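Local coordinates for hypothetical conserved protein (PDB 3VNP) that catalyses the reversible hydration of carbon dioxide as a homotrimeric gamma-class carbonic anhydrase whose active site can hold magnesium or zinc, at residues A[149-152]-A[153-157]. Residues are numbered along the deposited sequence; the frame is centred on the assembly and turned at random.
Sequences IREM and ERIRR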
loop_
_atom_site.group_PDB
_atom_site.type_symbol
_atom_site.label_atom_id
_atom_site.label_comp_id
_atom_site.label_asym_id
_atom_site.label_seq_id
_atom_site.Cartn_x
_atom_site.Cartn_y
_atom_site.Cartn_z
ATOM N N ILE A 149 17.497 -6.335 20.176
ATOM C CA ILE A 149 16.709 -5.543 21.113
ATOM C C ILE A 149 17.147 -4.087 21.235
ATOM O O ILE A 149 16.322 -3.196 21.449
ATOM C CB ILE A 149 16.727 -6.196 22.506
ATOM C CG1 ILE A 149 16.101 -7.593 22.412
ATOM C CG2 ILE A 149 15.992 -5.318 23.509
ATOM C CD1 ILE A 149 16.037 -8.348 23.722
ATOM N N ARG A 150 18.443 -3.847 21.090
ATOM C CA ARG A 150 18.977 -2.495 21.190
ATOM C C ARG A 150 18.730 -1.708 19.906
ATOM O O ARG A 150 18.598 -0.487 19.931
ATOM C CB ARG A 150 20.476 -2.545 21.484
ATOM C CG ARG A 150 21.108 -1.187 21.726
ATOM C CD ARG A 150 22.625 -1.298 21.700
ATOM N NE ARG A 150 23.087 -1.894 20.447
ATOM C CZ ARG A 150 24.364 -2.033 20.106
ATOM N NH1 ARG A 150 25.319 -1.617 20.926
ATOM N NH2 ARG A 150 24.687 -2.592 18.946
ATOM N N GLU A 151 18.683 -2.409 18.781
ATOM C CA GLU A 151 18.425 -1.762 17.503
ATOM C C GLU A 151 16.964 -1.304 17.501
ATOM O O GLU A 151 16.612 -0.310 16.871
ATOM C CB GLU A 151 18.689 -2.748 16.362
ATOM C CG GLU A 151 18.354 -2.232 14.973
ATOM C CD GLU A 151 18.922 -0.855 14.700
ATOM O OE1 GLU A 151 20.044 -0.562 15.163
ATOM O OE2 GLU A 151 18.249 -0.063 14.009
ATOM N N MET A 152 16.122 -2.025 18.237
ATOM C CA MET A 152 14.703 -1.699 18.331
ATOM C C MET A 152 14.434 -0.495 19.229
ATOM O O MET A 152 13.507 0.280 18.976
ATOM C CB MET A 152 13.928 -2.912 18.844
ATOM C CG MET A 152 13.963 -4.082 17.882
ATOM S SD MET A 152 13.036 -5.500 18.440
ATOM C CE MET A 152 14.317 -6.708 18.471
ATOM N N GLU A 153 15.240 -0.351 20.281
ATOM C CA GLU A 153 15.111 0.772 21.210
ATOM C C GLU A 153 15.607 2.011 20.483
ATOM O O GLU A 153 15.105 3.116 20.681
ATOM C CB GLU A 153 15.957 0.513 22.467
ATOM C CG GLU A 153 16.333 1.746 23.310
ATOM C CD GLU A 153 15.133 2.500 23.875
ATOM O OE1 GLU A 153 14.139 1.846 24.271
ATOM O OE2 GLU A 153 15.192 3.751 23.939
ATOM N N ARG A 154 16.590 1.801 19.620
ATOM C CA ARG A 154 17.182 2.875 18.838
ATOM C C ARG A 154 16.160 3.406 17.822
ATOM O O ARG A 154 16.034 4.618 17.630
ATOM C CB ARG A 154 18.433 2.341 18.129
ATOM C CG ARG A 154 19.472 3.388 17.768
ATOM C CD ARG A 154 19.157 4.070 16.455
ATOM N NE ARG A 154 19.027 3.105 15.366
ATOM C CZ ARG A 154 18.776 3.432 14.104
ATOM N NH1 ARG A 154 18.631 4.704 13.763
ATOM N NH2 ARG A 154 18.663 2.487 13.182
ATOM N N ILE A 155 15.431 2.495 17.183
ATOM C CA ILE A 155 14.421 2.866 16.193
ATOM C C ILE A 155 13.248 3.568 16.879
ATOM O O ILE A 155 12.814 4.646 16.467
ATOM C CB ILE A 155 13.887 1.609 15.452
ATOM C CG1 ILE A 155 14.991 1.009 14.578
ATOM C CG2 ILE A 155 12.685 1.969 14.597
ATOM C CD1 ILE A 155 14.639 -0.349 13.978
ATOM N N ARG A 156 12.743 2.932 17.927
ATOM C CA ARG A 156 11.629 3.449 18.701
ATOM C C ARG A 156 11.880 4.895 19.134
ATOM O O ARG A 156 11.072 5.788 18.870
ATOM C CB ARG A 156 11.433 2.531 19.907
ATOM C CG ARG A 156 10.366 2.921 20.900
ATOM C CD ARG A 156 10.049 1.699 21.738
ATOM N NE ARG A 156 11.261 0.959 22.085
ATOM C CZ ARG A 156 11.405 -0.357 21.950
ATOM N NH1 ARG A 156 10.413 -1.094 21.475
ATOM N NH2 ARG A 156 12.547 -0.939 22.289
ATOM N N ARG A 157 13.013 5.121 19.789
ATOM C CA ARG A 157 13.391 6.449 20.261
ATOM C C ARG A 157 13.572 7.429 19.103
ATOM O O ARG A 157 13.145 8.581 19.182
ATOM C CB ARG A 157 14.684 6.356 21.074
ATOM C CG ARG A 157 15.224 7.681 21.561
ATOM C CD ARG A 157 16.580 7.486 22.221
ATOM N NE ARG A 157 17.545 6.891 21.299
ATOM C CZ ARG A 157 18.808 6.614 21.607
ATOM N NH1 ARG A 157 19.271 6.877 22.826
ATOM N NH2 ARG A 157 19.609 6.071 20.694
#
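Four successive i-to-i+4 backbone hydrogen bonds join residues 149-152 to 153-157 within one alpha-helix, running from E153 N to I149 O, R154 N to R150 O, I155 N to E151 O and R156 N to M152 O, the last at 3.0 Å and 165°. This is the C-terminal helix, 146-170, which follows the left-handed parallel beta-helix characteristic of gamma-class carbonic anhydrases and packs along its side. E151 and R154, three residues apart, form a salt bridge on the helix surface: their side chains run side by side, and R154 NH2 donates to the syn lone pair of E151 OE2 at 2.7 Å. The carboxylate meets the edge of the guanidinium with the two planes turned 56° apart; this is the one short bond of the pair, R154 NE lying 3.5 Å from E151 OE2. R154 reaches it with CG anti to its own N (chi1 -155°) and bends at chi2 and chi3 that fold the chain back; its NH1 is held by E158, a turn further on, and the side chain also packs on P68 of a second subunit. With an alanine in place of E151, R154 NH2 would probably lose its charged mate and the guanidinium would be freer to swing toward E158. I155 crosses E151 obliquely, its CG1 3.5 Å from E151 OE2. On the buried side, M152 turns its side chain to L144, while R156 is fixed by a hydrogen bond from NH1 to G77 O on the beta-helix. A long salt bridge of 3.7 Å links R156 NE to E153 OE1. One face of the R156 guanidinium lies over the M152 carbonyl, with M152 O 3.6 Å from the guanidinium plane and nearer the edge of the group than its centre.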